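Long-range contacts in amidase (Bacillus anthracis, PDB 5EWQ), which probably hydrolyses amides to carboxylates and ammonia as an amidase signature enzyme: residues A[192-197]-A[235-240]; A[316-321]-A[350-355]; A[467-472]-A[482-487]. All coordinates share one frame; numbering follows the deposited sequence.

Interaction 1. Residues A[192-197]-A[235-240]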
ATOM      1  N   ASN A 192      13.154   7.419   0.217  1.00 28.69           N
ATOM      2  CA  ASN A 192      13.112   6.418   1.275  1.00 28.65           C
ATOM      3  C   ASN A 192      13.636   7.001   2.582  1.00 33.07           C
ATOM      4  O   ASN A 192      14.789   7.426   2.655  1.00 31.83           O
ATOM      5  CB  ASN A 192      13.922   5.181   0.871  1.00 33.06           C
ATOM      6  CG  ASN A 192      13.663   3.982   1.771  1.00 33.87           C
ATOM      7  OD1 ASN A 192      13.574   4.108   2.993  1.00 30.93           O
ATOM      8  ND2 ASN A 192      13.546   2.807   1.164  1.00 38.66           N
ATOM      9  N   PRO A 193      12.787   7.017   3.622  1.00 39.81           N
ATOM     10  CA  PRO A 193      13.103   7.611   4.927  1.00 36.00           C
ATOM     11  C   PRO A 193      14.308   6.974   5.622  1.00 41.05           C
ATOM     12  O   PRO A 193      14.860   7.574   6.544  1.00 51.14           O
ATOM     13  CB  PRO A 193      11.824   7.372   5.742  1.00 31.88           C
ATOM     14  CG  PRO A 193      11.121   6.256   5.044  1.00 28.05           C
ATOM     15  CD  PRO A 193      11.429   6.446   3.595  1.00 33.39           C
ATOM     16  N   TYR A 194      14.707   5.784   5.187  1.00 46.94           N
ATOM     17  CA  TYR A 194      15.853   5.104   5.782  1.00 35.33           C
ATOM     18  C   TYR A 194      17.155   5.469   5.080  1.00 33.73           C
ATOM     19  O   TYR A 194      18.236   5.062   5.506  1.00 42.88           O
ATOM     20  CB  TYR A 194      15.648   3.589   5.754  1.00 31.33           C
ATOM     21  CG  TYR A 194      14.644   3.102   6.772  1.00 35.44           C
ATOM     22  CD1 TYR A 194      15.038   2.790   8.066  1.00 34.42           C
ATOM     23  CD2 TYR A 194      13.304   2.959   6.442  1.00 36.79           C
ATOM     24  CE1 TYR A 194      14.127   2.347   9.004  1.00 35.59           C
ATOM     25  CE2 TYR A 194      12.384   2.516   7.373  1.00 39.29           C
ATOM     26  CZ  TYR A 194      12.802   2.212   8.653  1.00 39.91           C
ATOM     27  OH  TYR A 194      11.891   1.771   9.583  1.00 36.23           O
ATOM     28  N   GLY A 195      17.048   6.241   4.004  1.00 33.94           N
ATOM     29  CA  GLY A 195      18.214   6.675   3.258  1.00 35.03           C
ATOM     30  C   GLY A 195      17.855   7.219   1.889  1.00 35.09           C
ATOM     31  O   GLY A 195      17.901   6.489   0.898  1.00 36.97           O
ATOM     32  N   PRO A 196      17.491   8.511   1.828  1.00 28.03           N
ATOM     33  CA  PRO A 196      17.108   9.191   0.585  1.00 25.48           C
ATOM     34  C   PRO A 196      18.174   9.055  -0.497  1.00 34.46           C
ATOM     35  O   PRO A 196      19.362   9.059  -0.176  1.00 37.87           O
ATOM     36  CB  PRO A 196      16.954  10.651   1.020  1.00 25.81           C
ATOM     37  CG  PRO A 196      16.624  10.573   2.471  1.00 31.98           C
ATOM     38  CD  PRO A 196      17.409   9.407   2.994  1.00 28.10           C
ATOM     39  N   ILE A 197      17.739   8.912  -1.748  1.00 37.04           N
ATOM     40  CA  ILE A 197      18.623   8.713  -2.903  1.00 38.82           C
ATOM     41  C   ILE A 197      19.413   7.404  -2.816  1.00 33.30           C
ATOM     42  O   ILE A 197      19.454   6.635  -3.777  1.00 49.97           O
ATOM     43  CB  ILE A 197      19.612   9.889  -3.079  1.00 47.06           C
ATOM     44  CG1 ILE A 197      18.854  11.213  -3.190  1.00 46.69           C
ATOM     45  CG2 ILE A 197      20.490   9.670  -4.303  1.00 38.55           C
ATOM     46  CD1 ILE A 197      17.911  11.280  -4.370  1.00 42.79           C
ATOM     47  N   GLN A 235      10.720  -2.558   1.399  1.00 30.21           N
ATOM     48  CA  GLN A 235      11.830  -1.663   1.099  1.00 30.84           C
ATOM     49  C   GLN A 235      11.890  -0.488   2.075  1.00 38.95           C
ATOM     50  O   GLN A 235      12.905   0.202   2.170  1.00 42.10           O
ATOM     51  CB  GLN A 235      11.718  -1.154  -0.342  1.00 27.00           C
ATOM     52  CG  GLN A 235      12.964  -0.462  -0.872  1.00 31.34           C
ATOM     53  CD  GLN A 235      14.162  -1.388  -0.964  1.00 36.70           C
ATOM     54  OE1 GLN A 235      14.020  -2.611  -1.004  1.00 58.47           O
ATOM     55  NE2 GLN A 235      15.354  -0.806  -0.996  1.00 37.99           N
ATOM     56  N   GLN A 236      10.802  -0.268   2.805  1.00 28.78           N
ATOM     57  CA  GLN A 236      10.740   0.832   3.758  1.00 28.96           C
ATOM     58  C   GLN A 236      10.376   0.339   5.156  1.00 31.01           C
ATOM     59  O   GLN A 236       9.933   1.115   6.004  1.00 38.69           O
ATOM     60  CB  GLN A 236       9.740   1.889   3.286  1.00 27.71           C
ATOM     61  CG  GLN A 236      10.046   2.434   1.898  1.00 33.07           C
ATOM     62  CD  GLN A 236       9.154   3.593   1.514  1.00 37.87           C
ATOM     63  OE1 GLN A 236       8.730   4.371   2.366  1.00 43.23           O
ATOM     64  NE2 GLN A 236       8.863   3.715   0.224  1.00 37.32           N
ATOM     65  N   SER A 237      10.561  -0.960   5.376  1.00 32.03           N
ATOM     66  CA  SER A 237      10.409  -1.582   6.691  1.00 38.20           C
ATOM     67  C   SER A 237       9.047  -1.333   7.340  1.00 34.73           C
ATOM     68  O   SER A 237       8.973  -0.883   8.482  1.00 40.23           O
ATOM     69  CB  SER A 237      11.519  -1.096   7.627  1.00 35.05           C
ATOM     70  OG  SER A 237      11.502  -1.802   8.855  1.00 42.59           O
ATOM     71  N   VAL A 238       7.976  -1.623   6.609  1.00 34.12           N
ATOM     72  CA  VAL A 238       6.626  -1.529   7.160  1.00 39.72           C
ATOM     73  C   VAL A 238       5.794  -2.738   6.745  1.00 48.31           C
ATOM     74  O   VAL A 238       6.208  -3.525   5.894  1.00 48.46           O
ATOM     75  CB  VAL A 238       5.903  -0.238   6.712  1.00 33.61           C
ATOM     76  CG1 VAL A 238       6.531   0.985   7.361  1.00 33.47           C
ATOM     77  CG2 VAL A 238       5.910  -0.114   5.200  1.00 31.64           C
ATOM     78  N   VAL A 239       4.620  -2.879   7.352  1.00 46.92           N
ATOM     79  CA  VAL A 239       3.735  -4.003   7.065  1.00 41.38           C
ATOM     80  C   VAL A 239       2.793  -3.681   5.909  1.00 41.84           C
ATOM     81  O   VAL A 239       2.183  -2.614   5.874  1.00 36.22           O
ATOM     82  CB  VAL A 239       2.907  -4.395   8.306  1.00 41.26           C
ATOM     83  CG1 VAL A 239       1.954  -5.536   7.979  1.00 44.50           C
ATOM     84  CG2 VAL A 239       3.825  -4.775   9.457  1.00 42.27           C
ATOM     85  N   GLY A 240       2.686  -4.608   4.962  1.00 40.27           N
ATOM     86  CA  GLY A 240       1.800  -4.443   3.824  1.00 37.16           C
ATOM     87  C   GLY A 240       1.078  -5.728   3.469  1.00 37.69           C
ATOM     88  O   GLY A 240       1.686  -6.797   3.416  1.00 53.38           O
TER

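Interaction 2. Residues A[316-321]-A[350-355]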
ATOM      1  N   GLY A 316       6.870 -22.755   4.284  1.00 68.57           N
ATOM      2  CA  GLY A 316       7.800 -23.122   3.232  1.00 75.06           C
ATOM      3  C   GLY A 316       8.629 -21.941   2.769  1.00 74.34           C
ATOM      4  O   GLY A 316       8.091 -20.930   2.318  1.00 73.82           O
ATOM      5  N   LEU A 317       9.946 -22.073   2.877  1.00 76.17           N
ATOM      6  CA  LEU A 317      10.858 -20.995   2.512  1.00 60.62           C
ATOM      7  C   LEU A 317      11.015 -20.869   1.000  1.00 67.40           C
ATOM      8  O   LEU A 317      11.152 -21.869   0.295  1.00 61.45           O
ATOM      9  CB  LEU A 317      12.228 -21.211   3.160  1.00 61.61           C
ATOM     10  CG  LEU A 317      12.447 -20.683   4.580  1.00 63.83           C
ATOM     11  CD1 LEU A 317      11.517 -21.345   5.586  1.00 63.80           C
ATOM     12  CD2 LEU A 317      13.897 -20.878   4.986  1.00 74.03           C
ATOM     13  N   LEU A 318      10.993 -19.633   0.512  1.00 68.44           N
ATOM     14  CA  LEU A 318      11.179 -19.365  -0.909  1.00 65.64           C
ATOM     15  C   LEU A 318      12.545 -18.740  -1.165  1.00 63.97           C
ATOM     16  O   LEU A 318      12.795 -18.181  -2.232  1.00 62.07           O
ATOM     17  CB  LEU A 318      10.071 -18.450  -1.434  1.00 58.21           C
ATOM     18  CG  LEU A 318       8.644 -18.970  -1.259  1.00 59.38           C
ATOM     19  CD1 LEU A 318       7.642 -18.036  -1.920  1.00 57.34           C
ATOM     20  CD2 LEU A 318       8.522 -20.379  -1.814  1.00 62.81           C
ATOM     21  N   PHE A 319      13.424 -18.840  -0.173  1.00 67.61           N
ATOM     22  CA  PHE A 319      14.776 -18.306  -0.289  1.00 64.16           C
ATOM     23  C   PHE A 319      15.785 -19.245   0.358  1.00 63.74           C
ATOM     24  O   PHE A 319      15.445 -20.015   1.256  1.00 64.19           O
ATOM     25  CB  PHE A 319      14.866 -16.915   0.347  1.00 56.36           C
ATOM     26  CG  PHE A 319      14.620 -16.905   1.832  1.00 61.09           C
ATOM     27  CD1 PHE A 319      13.336 -16.768   2.335  1.00 69.35           C
ATOM     28  CD2 PHE A 319      15.674 -17.020   2.725  1.00 58.79           C
ATOM     29  CE1 PHE A 319      13.108 -16.755   3.699  1.00 67.99           C
ATOM     30  CE2 PHE A 319      15.451 -17.009   4.089  1.00 62.67           C
ATOM     31  CZ  PHE A 319      14.167 -16.876   4.576  1.00 63.14           C
ATOM     32  N   SER A 320      17.031 -19.173  -0.101  1.00 71.77           N
ATOM     33  CA  SER A 320      18.105 -19.977   0.467  1.00 84.92           C
ATOM     34  C   SER A 320      19.200 -19.083   1.038  1.00 85.70           C
ATOM     35  O   SER A 320      19.710 -18.197   0.352  1.00100.75           O
ATOM     36  CB  SER A 320      18.683 -20.924  -0.585  1.00 92.58           C
ATOM     37  OG  SER A 320      19.072 -20.215  -1.748  1.00 99.47           O
ATOM     38  N   VAL A 321      19.554 -19.322   2.297  1.00 76.13           N
ATOM     39  CA  VAL A 321      20.542 -18.505   2.994  1.00 68.10           C
ATOM     40  C   VAL A 321      21.936 -18.663   2.391  1.00 78.51           C
ATOM     41  O   VAL A 321      22.675 -17.689   2.251  1.00 76.26           O
ATOM     42  CB  VAL A 321      20.595 -18.858   4.495  1.00 63.75           C
ATOM     43  CG1 VAL A 321      21.615 -17.987   5.216  1.00 62.77           C
ATOM     44  CG2 VAL A 321      19.222 -18.701   5.123  1.00 62.53           C
ATOM     45  N   ILE A 350      12.247 -24.072  -1.195  1.00 81.23           N
ATOM     46  CA  ILE A 350      11.269 -24.261  -2.257  1.00 72.86           C
ATOM     47  C   ILE A 350      11.465 -23.234  -3.363  1.00 70.49           C
ATOM     48  O   ILE A 350      11.338 -22.034  -3.127  1.00 86.34           O
ATOM     49  CB  ILE A 350       9.825 -24.149  -1.718  1.00 72.40           C
ATOM     50  CG1 ILE A 350       9.588 -25.171  -0.607  1.00 75.01           C
ATOM     51  CG2 ILE A 350       8.813 -24.309  -2.851  1.00 73.14           C
ATOM     52  CD1 ILE A 350       8.197 -25.126  -0.045  1.00 75.61           C
ATOM     53  N   GLN A 351      11.779 -23.706  -4.566  1.00 72.25           N
ATOM     54  CA  GLN A 351      11.941 -22.823  -5.714  1.00 70.50           C
ATOM     55  C   GLN A 351      10.725 -22.901  -6.633  1.00 83.72           C
ATOM     56  O   GLN A 351      10.550 -23.872  -7.370  1.00 82.94           O
ATOM     57  CB  GLN A 351      13.218 -23.167  -6.487  1.00 72.15           C
ATOM     58  CG  GLN A 351      13.462 -22.277  -7.698  1.00 86.16           C
ATOM     59  CD  GLN A 351      14.905 -22.295  -8.158  1.00 93.85           C
ATOM     60  OE1 GLN A 351      15.783 -22.812  -7.467  1.00 99.56           O
ATOM     61  NE2 GLN A 351      15.159 -21.725  -9.330  1.00 86.68           N
ATOM     62  N   LEU A 352       9.886 -21.873  -6.572  1.00 78.70           N
ATOM     63  CA  LEU A 352       8.680 -21.807  -7.388  1.00 68.46           C
ATOM     64  C   LEU A 352       9.029 -21.692  -8.867  1.00 74.56           C
ATOM     65  O   LEU A 352      10.030 -21.075  -9.232  1.00 73.93           O
ATOM     66  CB  LEU A 352       7.807 -20.626  -6.957  1.00 65.20           C
ATOM     67  CG  LEU A 352       6.667 -20.899  -5.972  1.00 71.24           C
ATOM     68  CD1 LEU A 352       7.103 -21.845  -4.869  1.00 73.77           C
ATOM     69  CD2 LEU A 352       6.159 -19.593  -5.378  1.00 62.07           C
ATOM     70  N   ASN A 353       8.197 -22.289  -9.715  1.00 79.38           N
ATOM     71  CA  ASN A 353       8.419 -22.255 -11.155  1.00 84.84           C
ATOM     72  C   ASN A 353       7.473 -21.289 -11.858  1.00 76.84           C
ATOM     73  O   ASN A 353       6.258 -21.483 -11.855  1.00 72.96           O
ATOM     74  CB  ASN A 353       8.269 -23.657 -11.749  1.00 91.35           C
ATOM     75  CG  ASN A 353       8.476 -23.678 -13.251  1.00 94.74           C
ATOM     76  OD1 ASN A 353       7.523 -23.553 -14.021  1.00 92.25           O
ATOM     77  ND2 ASN A 353       9.724 -23.838 -13.675  1.00102.06           N
ATOM     78  N   ASN A 354       8.040 -20.248 -12.460  1.00 76.10           N
ATOM     79  CA  ASN A 354       7.253 -19.255 -13.177  1.00 89.05           C
ATOM     80  C   ASN A 354       7.107 -19.611 -14.653  1.00 93.95           C
ATOM     81  O   ASN A 354       7.739 -19.001 -15.514  1.00103.36           O
ATOM     82  CB  ASN A 354       7.884 -17.869 -13.036  1.00 90.00           C
ATOM     83  CG  ASN A 354       8.035 -17.440 -11.589  1.00 90.11           C
ATOM     84  OD1 ASN A 354       7.243 -17.825 -10.730  1.00 92.98           O
ATOM     85  ND2 ASN A 354       9.057 -16.638 -11.313  1.00 90.47           N
ATOM     86  N   GLY A 355       6.273 -20.606 -14.936  1.00 90.03           N
ATOM     87  CA  GLY A 355       6.059 -21.052 -16.300  1.00 74.86           C
ATOM     88  C   GLY A 355       4.624 -20.876 -16.756  1.00 75.10           C
ATOM     89  O   GLY A 355       3.690 -21.293 -16.073  1.00 76.09           O
TER

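Interaction 3. Residues A[467-472]-A[482-487]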
ATOM      1  N   LEU A 467       1.433 -11.042   2.735  1.00 48.07           N
ATOM      2  CA  LEU A 467       1.660 -10.208   3.911  1.00 53.58           C
ATOM      3  C   LEU A 467       3.142  -9.908   4.118  1.00 56.65           C
ATOM      4  O   LEU A 467       3.940 -10.814   4.359  1.00 62.76           O
ATOM      5  CB  LEU A 467       1.084 -10.877   5.161  1.00 53.98           C
ATOM      6  CG  LEU A 467       1.193 -10.069   6.455  1.00 47.57           C
ATOM      7  CD1 LEU A 467       0.443  -8.752   6.327  1.00 44.22           C
ATOM      8  CD2 LEU A 467       0.678 -10.870   7.638  1.00 48.76           C
ATOM      9  N   ALA A 468       3.499  -8.630   4.033  1.00 42.40           N
ATOM     10  CA  ALA A 468       4.883  -8.204   4.205  1.00 40.26           C
ATOM     11  C   ALA A 468       5.167  -7.795   5.647  1.00 48.47           C
ATOM     12  O   ALA A 468       4.436  -6.996   6.229  1.00 47.28           O
ATOM     13  CB  ALA A 468       5.200  -7.058   3.260  1.00 48.98           C
ATOM     14  N   VAL A 469       6.231  -8.351   6.217  1.00 54.66           N
ATOM     15  CA  VAL A 469       6.630  -8.047   7.589  1.00 51.03           C
ATOM     16  C   VAL A 469       8.123  -7.724   7.639  1.00 55.37           C
ATOM     17  O   VAL A 469       8.933  -8.469   7.088  1.00 62.58           O
ATOM     18  CB  VAL A 469       6.321  -9.226   8.544  1.00 50.15           C
ATOM     19  CG1 VAL A 469       6.782  -8.912   9.960  1.00 52.00           C
ATOM     20  CG2 VAL A 469       4.835  -9.557   8.529  1.00 45.39           C
ATOM     21  N   PRO A 470       8.486  -6.602   8.288  1.00 53.51           N
ATOM     22  CA  PRO A 470       9.883  -6.169   8.427  1.00 46.44           C
ATOM     23  C   PRO A 470      10.804  -7.276   8.939  1.00 53.15           C
ATOM     24  O   PRO A 470      10.629  -7.758  10.059  1.00 55.29           O
ATOM     25  CB  PRO A 470       9.791  -5.028   9.443  1.00 42.96           C
ATOM     26  CG  PRO A 470       8.431  -4.466   9.236  1.00 38.27           C
ATOM     27  CD  PRO A 470       7.550  -5.635   8.888  1.00 49.90           C
ATOM     28  N   ALA A 471      11.775  -7.667   8.120  1.00 52.20           N
ATOM     29  CA  ALA A 471      12.665  -8.771   8.460  1.00 43.85           C
ATOM     30  C   ALA A 471      14.028  -8.286   8.944  1.00 56.98           C
ATOM     31  O   ALA A 471      14.861  -9.085   9.368  1.00 76.82           O
ATOM     32  CB  ALA A 471      12.831  -9.695   7.265  1.00 50.73           C
ATOM     33  N   GLY A 472      14.253  -6.977   8.877  1.00 58.88           N
ATOM     34  CA  GLY A 472      15.498  -6.404   9.356  1.00 42.37           C
ATOM     35  C   GLY A 472      16.187  -5.497   8.357  1.00 40.79           C
ATOM     36  O   GLY A 472      15.548  -4.926   7.473  1.00 42.47           O
ATOM     37  N   ALA A 482      10.138  -9.577   4.987  1.00 57.02           N
ATOM     38  CA  ALA A 482       9.738 -10.954   4.739  1.00 49.42           C
ATOM     39  C   ALA A 482       8.262 -11.002   4.367  1.00 45.48           C
ATOM     40  O   ALA A 482       7.396 -10.734   5.200  1.00 53.51           O
ATOM     41  CB  ALA A 482      10.014 -11.820   5.955  1.00 46.64           C
ATOM     42  N   VAL A 483       7.980 -11.337   3.113  1.00 51.15           N
ATOM     43  CA  VAL A 483       6.605 -11.365   2.625  1.00 46.49           C
ATOM     44  C   VAL A 483       6.036 -12.778   2.648  1.00 47.22           C
ATOM     45  O   VAL A 483       6.601 -13.697   2.056  1.00 56.20           O
ATOM     46  CB  VAL A 483       6.506 -10.800   1.197  1.00 48.77           C
ATOM     47  CG1 VAL A 483       5.060 -10.808   0.727  1.00 47.00           C
ATOM     48  CG2 VAL A 483       7.079  -9.395   1.146  1.00 42.28           C
ATOM     49  N   PHE A 484       4.908 -12.941   3.335  1.00 53.64           N
ATOM     50  CA  PHE A 484       4.286 -14.250   3.499  1.00 53.91           C
ATOM     51  C   PHE A 484       3.158 -14.481   2.498  1.00 53.29           C
ATOM     52  O   PHE A 484       2.307 -13.616   2.300  1.00 55.42           O
ATOM     53  CB  PHE A 484       3.748 -14.408   4.924  1.00 52.01           C
ATOM     54  CG  PHE A 484       4.817 -14.421   5.979  1.00 52.25           C
ATOM     55  CD1 PHE A 484       5.305 -13.237   6.505  1.00 50.13           C
ATOM     56  CD2 PHE A 484       5.329 -15.619   6.451  1.00 56.12           C
ATOM     57  CE1 PHE A 484       6.287 -13.246   7.477  1.00 50.56           C
ATOM     58  CE2 PHE A 484       6.311 -15.635   7.423  1.00 55.16           C
ATOM     59  CZ  PHE A 484       6.790 -14.446   7.937  1.00 53.06           C
ATOM     60  N   VAL A 485       3.156 -15.655   1.873  1.00 61.39           N
ATOM     61  CA  VAL A 485       2.070 -16.048   0.983  1.00 55.17           C
ATOM     62  C   VAL A 485       1.109 -16.988   1.700  1.00 62.40           C
ATOM     63  O   VAL A 485       1.486 -18.090   2.097  1.00 72.66           O
ATOM     64  CB  VAL A 485       2.587 -16.740  -0.292  1.00 55.76           C
ATOM     65  CG1 VAL A 485       1.429 -17.320  -1.088  1.00 57.58           C
ATOM     66  CG2 VAL A 485       3.382 -15.767  -1.136  1.00 53.21           C
ATOM     67  N   GLY A 486      -0.133 -16.547   1.864  1.00 62.67           N
ATOM     68  CA  GLY A 486      -1.144 -17.357   2.515  1.00 68.66           C
ATOM     69  C   GLY A 486      -2.028 -18.075   1.516  1.00 62.12           C
ATOM     70  O   GLY A 486      -1.925 -17.848   0.311  1.00 61.19           O
ATOM     71  N   LYS A 487      -2.897 -18.946   2.017  1.00 70.82           N
ATOM     72  CA  LYS A 487      -3.823 -19.676   1.161  1.00 69.06           C
ATOM     73  C   LYS A 487      -5.045 -18.821   0.840  1.00 69.07           C
ATOM     74  O   LYS A 487      -5.299 -17.818   1.507  1.00 69.67           O
ATOM     75  CB  LYS A 487      -4.239 -20.992   1.823  1.00 81.97           C
ATOM     76  CG  LYS A 487      -4.658 -20.856   3.276  1.00 80.61           C
ATOM     77  CD  LYS A 487      -4.100 -21.998   4.114  1.00 79.07           C
ATOM     78  CE  LYS A 487      -4.489 -23.352   3.545  1.00 86.70           C
ATOM     79  NZ  LYS A 487      -3.897 -24.473   4.326  1.00 81.53           N
TER

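Interaction 1. Residues A[192-197]-A[235-240]
The phenol ring of Tyr194 meets 235-240 with its rim: the carbonyl O of Gln236 lies at the edge, near the ring plane, 3.1 Å from Tyr194 CE2. Asn192 OD1 also sits at the edge of this ring, in its plane, whereas Ser237 CB comes in obliquely, 3.5 Å from Tyr194 OH. The ring of Tyr473 meets that of Tyr194 at a slanted angle. The second flat group is the amide of Asn192, which slides past the side chain of Gln236 in the opposite direction, the two amide planes 46° apart, and brings ND2 to 3.6 Å from Gln236 CG. Asn192 CG is anti to the backbone N (chi1 -167°), and from there Asn192 ND2 gives a hydrogen bond of 2.9 Å to Gln235 O. The bond is fairly straight at 161°; the acceptor lies in the plane of the asparagine amide, but the donor stands well above the plane of the Gln235 carbonyl.

The other end of the same amide builds an Asx turn, since Asn192 OD1 accepts the backbone N of Tyr194 at 3.0 Å. This turn is superposed on a type I beta turn from Asn192 to Gly195, and the two shape the loop after strand 188-189, which the ND2 bond joins to the end of helix 230-235 and the link to strand 239-242 of the central sheet. Both ends of the asparagine amide are therefore engaged, and ND2 has a further acceptor in Asp200 O.

Gln236 crosses Pro193 at about a right angle, its OE1 3.6 Å from Pro193 CD. That OE1 is hydrogen-bonded to Thr210 OG1 and NE2 to Thr201 O, while Tyr194 OH pairs with Lys509 O and Ser237 OG with Tyr473 OH.

Interaction 2. Residues A[316-321]-A[350-355]
Leu318 and Ile350 share one first torsion, -58°, which sets Leu318 CG and Ile350 CG1 each anti to its own carbonyl carbon and beside its own backbone N. In Ile350 the second torsion is fully extended (chi2 -179°), and CD1 is carried to 3.9 Å from Gly316 CA. The contact lies at the C-terminal end of strand 314-317 and in the loop after strand 345-347, two strands linked by a beta-alpha-beta crossover through helix 329-341; strand 345-347 is the outermost at this end of the central mixed sheet. Parallel strands 447-451, 314-317 and 345-347 lie side by side here, and the backbone bonds of Gly316 and Leu318 to Val449 tie 316-321 to strand 447-451.

On the outer flank the polypeptides are joined by a single hydrogen bond between the two segments, from Ile350 N to Leu317 O at 2.9 Å, with an N-H...O angle of 148°. It joins the last residue of strand 314-317 to the loop three residues past the end of strand 345-347. Beside it, Leu318 CA makes a CA-H...O contact with Ile350 O at 3.5 Å.

The remaining contact is aliphatic. Leu318 CD2 lies 4.0 Å from Ile350 CB, and the same methyl group faces Leu352, so that one branch of Leu318 serves both partners. Ile350 and Leu352 also touch Tyr439, and Leu352 reaches Leu458 of helix 457-462; Leu318 rests on Leu448 of strand 447-451. Ile350 and Leu352, alternate residues of the loop before helix 360-377, supply its apolar contacts to 316-321. Leu318 and Leu352 cross obliquely, branch against branch, with Leu318 CD2 3.7 Å from Leu352 CD1 and Leu318 CD1 4.1 Å from Leu352 CD2.

Interaction 3. Residues A[467-472]-A[482-487]
Phe484 and Val469 sit diagonally across two paired strands, their side chains slanting over one another on the same face of the sheet so that Val469 CG2 comes within 4.1 Å of Phe484 CE1. The ring is turned with its edge to the neighbouring backbone: Leu467 O lies in the ring plane, 3.5 Å from Phe484 CD1. Phe484 CG stands beside its own backbone N (chi1 -65°), the side on which the ring leans toward Val469. On this face Leu467 CB also approaches Phe484 CB at 4.4 Å, and Ala482 CB is met by Ala471 CB at 3.8 Å. Helix 491-503 covers it, with Tyr501 packing edge-to-face with Phe484 and touching Val469 and Ala471.

The opposite face has no aromatic group from this pairing: Ala468 CB meets Val483 CG2 at 3.7 Å, and helix 230-235 lies over them through Val230 and Ala233. Leu467 with Phe484 and Val469 with Ala482 are hydrogen-bonded pairs, each closed by reciprocal N-H...O bonds, among them Phe484 N to Leu467 O at 2.6 Å and Ala482 N to Val469 O at 2.7 Å. Ala468 and Val483 form the non-hydrogen-bonded pair between them.

The short segments run antiparallel at 152°. Further along, Ala471 and Gly472 both face Val480, a classic beta bulge. The whole is a bulged beta hairpin of strands 466-473 and 479-485, set between helix layers inside the mixed central sheet of the amidase signature fold.

All three contacts are largely buried, and all reach one mixed sheet. Interaction 3 is formed within the sheet itself, while interaction 1 joins a loop to the link leading into strand 239-242 and interaction 2 a loop to the end of strand 314-317. Interaction 2 lies farthest out, its centre about 24 Å from the centre of the chain against about 13 Å and 14 Å for interactions 1 and 3. Chemistry follows place: one side-chain amide bond to a backbone carbonyl, with polar side chains bonded outward, marks interaction 1, aliphatic branches interaction 2, and a backbone ladder with apolar faces interaction 3. Interactions 1 and 3 touch where Gly240 O lies 2.7 Å from Ala468 N, probably hydrogen-bonded; interaction 2 touches neither.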